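Local coordinates for extracellular solute-binding protein, family 1 (Bifidobacterium longum subsp. infantis ATCC 15697, PDB 3OMB) that probably captures a solute, perhaps an oligosaccharide, outside the cell for uptake by an ABC transporter, and binds a magnesium ion, at residues 98-102 / 420-424; 256-260 / 514-519; 387-391 / 405-409; 212-216 / 284-289; 121-125 / 363-367. All coordinates share one frame; numbering follows the deposited sequence.

Contact 1 of 5, residues 98-102 / 420-424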
# COMPACT_ATOMS: atom_id res chain seq x y z
N VAL A 98 -13.68 -10.78 -18.33
CA VAL A 98 -13.62 -10.16 -17.02
C VAL A 98 -12.15 -10.19 -16.60
O VAL A 98 -11.45 -11.18 -16.80
CB VAL A 98 -14.51 -10.91 -16.00
CG1 VAL A 98 -14.35 -10.32 -14.55
CG2 VAL A 98 -15.98 -10.91 -16.44
N ASN A 99 -11.68 -9.09 -16.02
CA ASN A 99 -10.28 -8.97 -15.67
C ASN A 99 -10.14 -8.49 -14.24
O ASN A 99 -10.65 -7.42 -13.88
CB ASN A 99 -9.59 -8.00 -16.62
CG ASN A 99 -9.69 -8.44 -18.05
OD1 ASN A 99 -8.86 -9.20 -18.52
ND2 ASN A 99 -10.73 -8.00 -18.74
N LEU A 100 -9.46 -9.30 -13.43
CA LEU A 100 -9.27 -9.02 -12.01
C LEU A 100 -7.83 -8.57 -11.76
O LEU A 100 -6.89 -9.34 -11.92
CB LEU A 100 -9.63 -10.24 -11.15
CG LEU A 100 -10.99 -10.92 -11.43
CD1 LEU A 100 -11.26 -12.01 -10.41
CD2 LEU A 100 -12.16 -9.93 -11.47
N ASN A 101 -7.68 -7.31 -11.35
CA ASN A 101 -6.39 -6.68 -11.14
C ASN A 101 -5.50 -6.83 -12.36
O ASN A 101 -4.30 -7.07 -12.24
CB ASN A 101 -5.68 -7.23 -9.90
CG ASN A 101 -6.28 -6.69 -8.61
OD1 ASN A 101 -6.27 -5.49 -8.36
ND2 ASN A 101 -6.77 -7.58 -7.77
N GLY A 102 -6.09 -6.71 -13.54
CA GLY A 102 -5.34 -6.78 -14.79
C GLY A 102 -4.92 -5.42 -15.30
O GLY A 102 -3.77 -5.22 -15.64
N GLU A 420 -5.23 -10.08 -0.40
CA GLU A 420 -5.28 -8.66 -0.74
C GLU A 420 -5.59 -8.38 -2.24
O GLU A 420 -5.86 -7.25 -2.61
CB GLU A 420 -4.01 -7.91 -0.28
CG GLU A 420 -2.81 -7.99 -1.25
CD GLU A 420 -1.98 -9.26 -1.13
OE1 GLU A 420 -2.28 -10.08 -0.24
OE2 GLU A 420 -1.03 -9.44 -1.93
N LEU A 421 -5.54 -9.42 -3.09
CA LEU A 421 -5.90 -9.29 -4.51
C LEU A 421 -7.37 -9.58 -4.78
O LEU A 421 -7.76 -9.86 -5.92
CB LEU A 421 -5.02 -10.20 -5.38
CG LEU A 421 -3.55 -9.78 -5.47
CD1 LEU A 421 -2.69 -10.96 -5.89
CD2 LEU A 421 -3.36 -8.58 -6.42
N LEU A 422 -8.20 -9.49 -3.74
CA LEU A 422 -9.62 -9.72 -3.93
C LEU A 422 -10.17 -8.58 -4.80
O LEU A 422 -9.65 -7.45 -4.79
CB LEU A 422 -10.35 -9.76 -2.59
CG LEU A 422 -10.87 -8.42 -2.05
CD1 LEU A 422 -11.96 -8.63 -1.01
CD2 LEU A 422 -9.74 -7.60 -1.49
N VAL A 423 -11.19 -8.89 -5.56
CA VAL A 423 -11.86 -7.88 -6.34
C VAL A 423 -13.32 -8.00 -5.90
O VAL A 423 -14.02 -8.94 -6.25
CB VAL A 423 -11.64 -8.16 -7.83
CG1 VAL A 423 -12.39 -7.19 -8.67
CG2 VAL A 423 -10.16 -8.05 -8.15
N GLY A 424 -13.76 -7.05 -5.09
CA GLY A 424 -15.01 -7.17 -4.35
C GLY A 424 -14.87 -6.17 -3.23
O GLY A 424 -14.02 -5.30 -3.29
O HOH W 1 -7.03 -6.20 -4.96

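Contact 2 of 5, residues 256-260 / 514-519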
# COMPACT_ATOMS: atom_id res chain seq x y z
N LYS A 256 2.87 20.32 -3.59
CA LYS A 256 4.30 20.62 -3.58
C LYS A 256 5.06 19.32 -3.74
O LYS A 256 4.50 18.24 -3.55
CB LYS A 256 4.69 21.23 -2.24
CG LYS A 256 4.16 22.65 -2.03
CD LYS A 256 4.45 23.10 -0.58
CE LYS A 256 3.77 24.41 -0.27
NZ LYS A 256 4.68 25.58 -0.45
N SER A 257 6.33 19.42 -4.12
CA SER A 257 7.21 18.28 -4.05
C SER A 257 8.07 18.39 -2.79
O SER A 257 8.70 19.42 -2.56
CB SER A 257 8.13 18.23 -5.26
OG SER A 257 9.01 17.13 -5.13
N PHE A 258 8.12 17.33 -1.99
CA PHE A 258 9.06 17.40 -0.87
C PHE A 258 10.52 17.20 -1.31
O PHE A 258 11.43 17.42 -0.51
CB PHE A 258 8.64 16.52 0.34
CG PHE A 258 8.56 15.02 0.07
CD1 PHE A 258 9.71 14.26 -0.15
CD2 PHE A 258 7.34 14.37 0.10
CE1 PHE A 258 9.62 12.86 -0.36
CE2 PHE A 258 7.23 12.99 -0.12
CZ PHE A 258 8.38 12.22 -0.34
N LEU A 259 10.76 16.84 -2.57
CA LEU A 259 12.15 16.57 -3.03
C LEU A 259 13.05 17.79 -2.94
O LEU A 259 14.29 17.66 -2.77
CB LEU A 259 12.19 16.00 -4.45
CG LEU A 259 11.45 14.66 -4.63
CD1 LEU A 259 11.49 14.25 -6.09
CD2 LEU A 259 12.04 13.55 -3.75
N THR A 260 12.43 18.96 -3.05
CA THR A 260 13.12 20.25 -2.98
C THR A 260 12.76 21.05 -1.71
O THR A 260 13.03 22.24 -1.65
CB THR A 260 12.84 21.09 -4.26
OG1 THR A 260 11.43 21.25 -4.43
CG2 THR A 260 13.40 20.41 -5.53
N LEU A 514 16.60 19.61 -10.60
CA LEU A 514 15.28 18.96 -10.61
C LEU A 514 14.21 19.82 -11.29
O LEU A 514 13.41 19.32 -12.07
CB LEU A 514 14.82 18.53 -9.21
CG LEU A 514 15.51 17.35 -8.50
CD1 LEU A 514 14.72 16.98 -7.25
CD2 LEU A 514 15.66 16.13 -9.41
N ASP A 515 14.23 21.12 -11.00
CA ASP A 515 13.26 22.05 -11.60
C ASP A 515 13.50 22.24 -13.10
O ASP A 515 12.57 22.54 -13.86
CB ASP A 515 13.29 23.40 -10.87
CG ASP A 515 12.72 23.32 -9.47
OD1 ASP A 515 12.00 22.35 -9.15
OD2 ASP A 515 12.99 24.22 -8.66
N SER A 516 14.74 22.04 -13.52
CA SER A 516 15.11 22.24 -14.92
C SER A 516 14.72 21.04 -15.77
O SER A 516 14.70 21.12 -17.00
CB SER A 516 16.62 22.47 -15.06
OG SER A 516 17.29 21.21 -15.17
N ILE A 517 14.44 19.90 -15.14
CA ILE A 517 14.11 18.70 -15.92
C ILE A 517 12.66 18.26 -15.74
O ILE A 517 12.31 17.10 -16.03
CB ILE A 517 15.06 17.56 -15.61
CG1 ILE A 517 15.00 17.24 -14.12
CG2 ILE A 517 16.49 17.92 -16.12
CD1 ILE A 517 15.83 16.03 -13.73
N GLY A 518 11.85 19.17 -15.22
CA GLY A 518 10.39 19.01 -15.21
C GLY A 518 9.66 18.86 -13.90
O GLY A 518 8.45 18.67 -13.93
N LEU A 519 10.35 18.96 -12.76
CA LEU A 519 9.70 18.79 -11.46
C LEU A 519 8.52 19.74 -11.24
O LEU A 519 7.47 19.34 -10.73
CB LEU A 519 10.69 18.91 -10.30
CG LEU A 519 10.00 18.68 -8.94
CD1 LEU A 519 9.37 17.26 -8.86
CD2 LEU A 519 10.96 18.88 -7.82
O HOH W 2 10.69 22.38 -6.77

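Contact 3 of 5, residues 387-391 / 405-409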
# COMPACT_ATOMS: atom_id res chain seq x y z
N PHE A 387 -15.72 -21.06 2.66
CA PHE A 387 -16.35 -21.43 3.93
C PHE A 387 -16.12 -22.91 4.22
O PHE A 387 -16.20 -23.73 3.32
CB PHE A 387 -17.86 -21.16 3.91
CG PHE A 387 -18.22 -19.72 3.73
CD1 PHE A 387 -17.46 -18.73 4.33
CD2 PHE A 387 -19.31 -19.36 2.96
CE1 PHE A 387 -17.79 -17.39 4.16
CE2 PHE A 387 -19.64 -18.04 2.79
CZ PHE A 387 -18.87 -17.05 3.39
N GLY A 388 -15.82 -23.22 5.47
CA GLY A 388 -15.51 -24.59 5.88
C GLY A 388 -14.04 -24.96 5.77
O GLY A 388 -13.62 -25.96 6.34
N LYS A 389 -13.27 -24.17 5.03
CA LYS A 389 -11.84 -24.44 4.83
C LYS A 389 -11.05 -23.81 5.98
O LYS A 389 -10.83 -24.47 6.99
CB LYS A 389 -11.38 -23.94 3.46
CG LYS A 389 -9.97 -24.25 3.05
CD LYS A 389 -9.76 -25.74 2.87
CE LYS A 389 -8.66 -25.99 1.87
NZ LYS A 389 -8.66 -27.43 1.47
N ALA A 390 -10.67 -22.54 5.87
CA ALA A 390 -10.00 -21.86 6.97
C ALA A 390 -10.86 -20.80 7.63
O ALA A 390 -10.41 -20.15 8.57
CB ALA A 390 -8.68 -21.26 6.52
N ILE A 391 -12.07 -20.61 7.13
CA ILE A 391 -12.99 -19.61 7.69
C ILE A 391 -14.40 -20.21 7.79
O ILE A 391 -14.83 -20.94 6.91
CB ILE A 391 -12.95 -18.27 6.86
CG1 ILE A 391 -13.74 -17.16 7.54
CG2 ILE A 391 -13.44 -18.46 5.43
CD1 ILE A 391 -13.76 -15.82 6.76
N LYS A 405 -4.87 -23.06 10.57
CA LYS A 405 -5.18 -23.59 9.27
C LYS A 405 -4.73 -22.65 8.17
O LYS A 405 -4.12 -23.07 7.19
CB LYS A 405 -6.68 -23.85 9.17
CG LYS A 405 -7.03 -25.26 8.74
CD LYS A 405 -6.83 -25.49 7.25
CE LYS A 405 -7.12 -26.93 6.88
NZ LYS A 405 -7.47 -27.04 5.45
N LEU A 406 -5.01 -21.36 8.34
CA LEU A 406 -4.61 -20.38 7.33
C LEU A 406 -3.09 -20.29 7.18
O LEU A 406 -2.57 -20.17 6.06
CB LEU A 406 -5.24 -19.02 7.65
CG LEU A 406 -5.51 -18.10 6.46
CD1 LEU A 406 -6.47 -18.72 5.46
CD2 LEU A 406 -6.03 -16.74 6.92
N SER A 407 -2.36 -20.37 8.30
CA SER A 407 -0.89 -20.36 8.28
C SER A 407 -0.33 -21.62 7.61
O SER A 407 0.63 -21.55 6.84
CB SER A 407 -0.33 -20.24 9.70
OG SER A 407 -0.43 -18.93 10.22
N GLN A 408 -0.93 -22.77 7.91
CA GLN A 408 -0.52 -24.02 7.31
C GLN A 408 -0.71 -23.97 5.79
O GLN A 408 0.20 -24.32 5.04
CB GLN A 408 -1.31 -25.18 7.88
CG GLN A 408 -0.62 -26.52 7.61
CD GLN A 408 -1.54 -27.56 6.99
OE1 GLN A 408 -2.25 -27.29 6.01
NE2 GLN A 408 -1.51 -28.77 7.55
N LEU A 409 -1.90 -23.53 5.36
CA LEU A 409 -2.20 -23.42 3.94
C LEU A 409 -1.23 -22.49 3.21
O LEU A 409 -0.70 -22.85 2.17
CB LEU A 409 -3.66 -22.99 3.72
CG LEU A 409 -4.71 -24.07 4.04
CD1 LEU A 409 -6.13 -23.48 4.06
CD2 LEU A 409 -4.64 -25.29 3.10

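Contact 4 of 5, residues 212-216 / 284-289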
# COMPACT_ATOMS: atom_id res chain seq x y z
N ASN A 212 17.13 0.63 12.44
CA ASN A 212 17.41 0.06 11.12
C ASN A 212 16.47 0.66 10.08
O ASN A 212 15.30 0.90 10.36
CB ASN A 212 17.34 -1.49 11.13
CG ASN A 212 18.24 -2.12 10.07
OD1 ASN A 212 18.93 -1.42 9.33
ND2 ASN A 212 18.22 -3.44 9.99
N ILE A 213 17.01 0.94 8.90
CA ILE A 213 16.22 1.55 7.83
C ILE A 213 16.44 0.77 6.52
O ILE A 213 17.53 0.18 6.31
CB ILE A 213 16.51 3.08 7.65
CG1 ILE A 213 18.00 3.36 7.38
CG2 ILE A 213 16.05 3.88 8.91
CD1 ILE A 213 18.30 4.83 7.00
N LYS A 214 15.41 0.79 5.66
CA LYS A 214 15.42 0.19 4.34
C LYS A 214 16.24 1.00 3.34
O LYS A 214 16.26 2.24 3.39
CB LYS A 214 13.98 0.07 3.81
CG LYS A 214 13.17 -1.03 4.48
CD LYS A 214 11.69 -1.12 4.02
CE LYS A 214 11.53 -1.58 2.56
NZ LYS A 214 10.07 -1.74 2.11
N LYS A 215 16.88 0.30 2.40
CA LYS A 215 17.56 0.97 1.31
C LYS A 215 16.52 1.70 0.46
O LYS A 215 15.34 1.35 0.49
CB LYS A 215 18.40 -0.01 0.47
CG LYS A 215 17.63 -0.96 -0.46
CD LYS A 215 18.67 -1.70 -1.33
CE LYS A 215 18.06 -2.43 -2.51
NZ LYS A 215 17.44 -3.72 -2.09
N LEU A 216 16.96 2.74 -0.23
CA LEU A 216 16.07 3.48 -1.13
C LEU A 216 15.91 2.70 -2.44
O LEU A 216 16.84 2.05 -2.89
CB LEU A 216 16.64 4.87 -1.40
CG LEU A 216 16.85 5.77 -0.18
CD1 LEU A 216 17.14 7.20 -0.65
CD2 LEU A 216 15.64 5.78 0.79
N TRP A 284 23.50 0.26 5.22
CA TRP A 284 22.03 0.29 5.05
C TRP A 284 21.61 0.48 3.58
O TRP A 284 20.60 -0.11 3.13
CB TRP A 284 21.40 1.41 5.91
CG TRP A 284 21.67 2.77 5.34
CD1 TRP A 284 22.80 3.53 5.53
CD2 TRP A 284 20.83 3.50 4.43
NE1 TRP A 284 22.70 4.70 4.79
CE2 TRP A 284 21.51 4.70 4.10
CE3 TRP A 284 19.57 3.25 3.86
CZ2 TRP A 284 20.95 5.66 3.24
CZ3 TRP A 284 19.01 4.21 2.98
CH2 TRP A 284 19.70 5.40 2.69
N ALA A 285 22.38 1.28 2.84
CA ALA A 285 21.95 1.74 1.51
C ALA A 285 22.02 0.66 0.46
O ALA A 285 21.42 0.79 -0.59
CB ALA A 285 22.75 2.97 1.05
N THR A 286 22.75 -0.42 0.76
CA THR A 286 22.96 -1.47 -0.24
C THR A 286 22.40 -2.81 0.23
O THR A 286 22.51 -3.81 -0.48
CB THR A 286 24.46 -1.59 -0.65
OG1 THR A 286 25.26 -1.89 0.50
CG2 THR A 286 24.97 -0.30 -1.30
N LYS A 287 21.78 -2.81 1.40
CA LYS A 287 21.34 -4.06 2.01
C LYS A 287 20.02 -4.51 1.41
O LYS A 287 19.06 -3.74 1.35
CB LYS A 287 21.22 -3.91 3.52
CG LYS A 287 20.80 -5.21 4.20
CD LYS A 287 20.71 -5.03 5.71
CE LYS A 287 22.08 -4.92 6.37
NZ LYS A 287 21.90 -4.38 7.76
N ASP A 288 19.97 -5.76 0.97
CA ASP A 288 18.79 -6.27 0.29
C ASP A 288 17.66 -6.40 1.32
O ASP A 288 17.92 -6.63 2.49
CB ASP A 288 19.10 -7.62 -0.36
CG ASP A 288 18.00 -8.08 -1.30
OD1 ASP A 288 17.53 -7.26 -2.16
OD2 ASP A 288 17.59 -9.26 -1.18
N ASP A 289 16.41 -6.25 0.86
CA ASP A 289 15.24 -6.39 1.73
C ASP A 289 15.28 -7.62 2.65
O ASP A 289 15.04 -7.50 3.87
CB ASP A 289 13.94 -6.38 0.91
CG ASP A 289 12.72 -6.00 1.74
OD1 ASP A 289 12.75 -4.96 2.46
OD2 ASP A 289 11.71 -6.75 1.68
O HOH W 3 20.38 -2.06 7.20
O HOH W 4 18.99 -1.44 4.98
O HOH W 5 10.16 -4.38 3.81
O HOH W 6 17.23 -2.63 2.91
O HOH W 7 20.59 -4.68 -2.13
O HOH W 8 19.64 3.19 -1.02

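Contact 5 of 5, residues 121-125 / 363-367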
# COMPACT_ATOMS: atom_id res chain seq x y z
N ASP A 121 -23.87 0.61 -16.91
CA ASP A 121 -24.40 -0.71 -16.52
C ASP A 121 -24.66 -0.89 -15.00
O ASP A 121 -24.77 -2.04 -14.53
CB ASP A 121 -23.45 -1.84 -16.98
CG ASP A 121 -23.14 -1.79 -18.48
OD1 ASP A 121 -24.07 -1.70 -19.29
OD2 ASP A 121 -21.94 -1.87 -18.84
N LEU A 122 -24.76 0.21 -14.25
CA LEU A 122 -24.85 0.12 -12.78
C LEU A 122 -26.08 -0.63 -12.25
O LEU A 122 -26.04 -1.24 -11.17
CB LEU A 122 -24.64 1.48 -12.10
CG LEU A 122 -23.18 1.95 -12.20
CD1 LEU A 122 -22.97 3.33 -11.59
CD2 LEU A 122 -22.24 0.92 -11.58
N ASP A 123 -27.15 -0.61 -13.03
CA ASP A 123 -28.37 -1.33 -12.68
C ASP A 123 -28.16 -2.85 -12.66
O ASP A 123 -28.87 -3.57 -11.97
CB ASP A 123 -29.50 -0.96 -13.64
CG ASP A 123 -30.11 0.40 -13.31
OD1 ASP A 123 -29.41 1.24 -12.67
OD2 ASP A 123 -31.29 0.63 -13.69
N LYS A 124 -27.18 -3.32 -13.42
CA LYS A 124 -26.79 -4.72 -13.40
C LYS A 124 -25.73 -4.98 -12.31
O LYS A 124 -25.30 -6.11 -12.12
CB LYS A 124 -26.28 -5.16 -14.78
CG LYS A 124 -27.38 -5.29 -15.88
CD LYS A 124 -28.46 -6.32 -15.47
CE LYS A 124 -29.45 -6.62 -16.60
NZ LYS A 124 -28.82 -7.45 -17.68
N LEU A 125 -25.32 -3.93 -11.60
CA LEU A 125 -24.28 -4.04 -10.58
C LEU A 125 -24.72 -3.49 -9.22
O LEU A 125 -24.03 -2.66 -8.63
CB LEU A 125 -22.99 -3.37 -11.06
CG LEU A 125 -22.40 -3.89 -12.37
CD1 LEU A 125 -21.24 -3.00 -12.80
CD2 LEU A 125 -21.96 -5.35 -12.28
N LYS A 363 -21.95 -10.51 -22.67
CA LYS A 363 -21.84 -9.33 -21.81
C LYS A 363 -22.69 -9.38 -20.52
O LYS A 363 -22.20 -9.05 -19.44
CB LYS A 363 -22.11 -8.04 -22.59
CG LYS A 363 -21.63 -6.80 -21.89
CD LYS A 363 -21.54 -5.65 -22.86
CE LYS A 363 -22.25 -4.42 -22.29
NZ LYS A 363 -22.53 -3.39 -23.35
N ASP A 364 -23.96 -9.79 -20.63
CA ASP A 364 -24.81 -9.94 -19.45
C ASP A 364 -24.25 -10.94 -18.43
O ASP A 364 -24.27 -10.68 -17.24
CB ASP A 364 -26.23 -10.34 -19.83
CG ASP A 364 -27.04 -9.17 -20.41
OD1 ASP A 364 -26.50 -8.05 -20.57
OD2 ASP A 364 -28.24 -9.40 -20.69
N ALA A 365 -23.74 -12.08 -18.90
CA ALA A 365 -23.09 -13.03 -17.97
C ALA A 365 -21.86 -12.40 -17.31
O ALA A 365 -21.66 -12.55 -16.11
CB ALA A 365 -22.74 -14.32 -18.67
N ALA A 366 -21.07 -11.65 -18.07
CA ALA A 366 -19.91 -10.97 -17.51
C ALA A 366 -20.34 -10.07 -16.36
O ALA A 366 -19.72 -10.11 -15.28
CB ALA A 366 -19.17 -10.16 -18.58
N LEU A 367 -21.40 -9.28 -16.58
CA LEU A 367 -21.88 -8.34 -15.57
C LEU A 367 -22.44 -9.06 -14.36
O LEU A 367 -22.25 -8.63 -13.22
CB LEU A 367 -22.91 -7.36 -16.13
CG LEU A 367 -22.32 -6.29 -17.08
CD1 LEU A 367 -23.39 -5.70 -18.02
CD2 LEU A 367 -21.60 -5.19 -16.34
O HOH W 9 -26.24 -9.04 -16.35

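Contact 1 of 5, residues 98-102 / 420-424
Leu100 and Val423 meet near the end of strand 98-100, where CB of Leu100 rests 3.8 Å from CG2 of Val423 and CD2 of Leu100 lies 3.9 Å from CG1 of Val423. Both methyls of the valine are thus engaged by the leucine. With CG1 anti to the backbone N (chi1 176°), Val423 turns CG2 towards the amide of Asn101 as well, ND2 standing 3.4 Å from that methyl. Leu421 adds its CD2 from another direction, 3.8 Å from Asn101 ND2.

The polar part centres on the same amide nitrogen. Asn101 ND2 lies 3.1 Å from Leu421 O and donates to a water at 3.1 Å. That water is within bonding distance of Glu420 O (2.8 Å) and Leu422 O (2.9 Å), with further acceptors nearby, so which it serves is not settled.

In the fold, strand 98-100 is an inner strand of a mixed sheet, between parallel strand 41-48 and antiparallel strand 352-356. Leu354 of the latter packs on both Leu100 and Val423, while Leu373 of helix 363-373 covers Leu100 and Lys47 of strand 41-48 touches Leu421.

Contact 2 of 5, residues 256-260 / 514-519
The carbonyl oxygen of Leu514 is gripped by two backbone amides, Ile517 N at 3.3 Å and Leu519 N at 3.2 Å, which approach from opposite faces of its plane. Together they turn the chain from the end of helix 503-516 into helix 519-534, with Gly518 at the N-cap position of the second helix and a positive phi (114°) that favours glycine. The side chains of Leu514 and Leu519, one from each helix, are presented to an ST turn at the end of strand 254-257, the second strand of a hairpin with 248-251. In that turn Ser257 OG accepts from Leu259 N at 3.1 Å.

Leu519 meets Ser257 and Thr260 with its two methyls. CD1 touches Ser257 at OG, 3.7 Å away, and CD2 approaches CG2 of Thr260 tip to tip, also at 3.7 Å. With CG anti to the backbone N (chi1 -178°), the leucine reaches across to both residues. Leu514 packs on the residues that follow the serine: its CD1 lies 3.9 Å from CB of Leu259. Thr260 and Leu514 pass each other in opposite directions, CG2 of the threonine 4.1 Å from that CD1.

Helices 473-486 and 490-500 close over this patch, Ile486 touching Leu259 and Leu519, and Thr490 touching Leu259 and Leu514. Tyr510, within helix 503-516, bonds the carbonyl of Leu259 through its hydroxyl. Farther out, a water joins the segments, 2.7 Å from Thr260 OG1 and donating to Asp515 OD1.

Contact 3 of 5, residues 387-391 / 405-409
Ala390 lays its CB methyl against CD1 of Leu406 at 3.5 Å, the closest approach of the contact. The alanine stands just before the β-hairpin of strands 391-395 and 398-401, and the leucine lies on helix 403-411, which follows directly, so the contact folds the helix back over the entrance of the hairpin that leads into it. A backbone hydrogen bond between Ala390 and Asp402 ties the two ends of the hairpin together, and the carboxylate of Asp402 also accepts from the backbone N of Lys405.

Leu409, one turn further along the helix, brings its CD1 to 4.2 Å from Ala390 CB, so that the small methyl is received between two leucine branches. The same CD1 touches the aliphatic part of Lys389 at CG, 4.0 Å away. Pro416 packs on Lys389, Leu406 and Leu409, and Leu384 of helix 376-384 covers Leu406 as well.

Towards the surface the character changes. Lys389 leaves the backbone with CG anti to N (chi1 -175°), bends at chi2, and crosses the side chain of Lys405 at about a right angle. The two ammonium groups carry like charge, which is likely to make losing a proton from one of them somewhat easier. Lys405 NZ sits 3.7 Å from Lys389 CD and 4.2 Å from Lys389 NZ.

Contact 4 of 5, residues 212-216 / 284-289
Ile213 places CD1 over one face of the Trp284 indole, 4.0 Å from the centroid of the six-membered ring and 22° off its normal, a CH-pi contact. Trp284 CG, set between the backbone N and the carbonyl carbon (chi1 73°), leaves the opposite face to Ala285 CB. In the ring plane Lys214 O lies 3.4 Å from CZ3 of Trp284, and Leu216 CG approaches the edge near CH2. Met498 and Ile275 add to this cover, and NE1 bonds to Ser499. Equally close, the Lys215 methylenes follow the 284-289 backbone, CB 3.3 Å from Ala285 O and CD 3.4 Å from Lys287 O.

The ammonium end is looser, NZ of Lys215 forming a salt bridge to Asp288 OD1 (3.5 Å). Waters join the backbones: one donates to both Ile213 O and Trp284 O, another accepts from Leu216 N and donates to Ala285 O. Were Lys215 shortened to an alanine, Asp288 would probably lose its charged mate across the contact and the carbonyl of Lys287 the methylenes that cover it.

The loop after strand 209-211 thus meets the one entering helix 289-297, Asn212's side chain about 10 Å from that of the magnesium ligand Glu208. Apolar contact, with the NE1 bond, fixes the indole, whereas shared waters and one ion pair match the backbones.

Contact 5 of 5, residues 121-125 / 363-367
Leu367 provides the apolar side of the contact: both methyls meet Asp121, and CD2 also meets Leu125. CD1 lies 3.9 Å from CG of Asp121, and CD2 reaches CB of the same aspartate at 3.9 Å, the two side chains crossing at about a right angle. Leu125, at the N-cap position of helix 126-134, brings CD2 to 4.1 Å from Leu367 CD2 and to 3.4 Å from Leu367 O. Leu118 adds a further side chain to Leu367. Cutting this leucine back to an alanine would probably open a gap between Asp121 and Leu125 and leave the 121-125 turn held to the helix mainly by surface charges.

Charged groups lie round this apolar patch. Lys124, bent at chi2 (-59°) and again at chi4 (72°), curls its ammonium over to the carboxylate of Asp364 in a long salt bridge, NZ to OD2 3.6 Å. A water supplements it, accepting weakly from Lys124 NZ and donating to Asp364 O at 2.7 Å. Lys363 pairs with Glu116 and also draws near Asp121, which probably eases the closeness of those two acidic groups.

Residues 122-124 form a short 3-10 turn leading to helix 126-134, while helix 363-373 comes after strand 352-356 and packs on the sheet that contains strand 98-100. Sheet, flanking helix and covering loop are consistent with an α/β lobe of a solute-binding protein.

Overall arrangement
The contacts spread over both lobes of a fold consistent with a type II solute-binding protein. Contacts 1 and 5 belong together: their centres are about 16 Å apart, and Val98 of the sheet touches Ala366 of helix 363-373. Contact 3 lies about 21 Å from contact 1 between centres, on an outlying hairpin and helix. Contacts 2 and 4 are about 24 Å apart between centres, both packing on helix 490-500, and contact 4 is in the part that holds the magnesium site. Contacts 1 and 4 sit on opposite sides of the chain's centre. Along the chain, contacts 1 and 5 both enclose contact 4, and contact 2 crosses contacts 1, 4 and 5, consistent with a chain that passes between the lobes more than once.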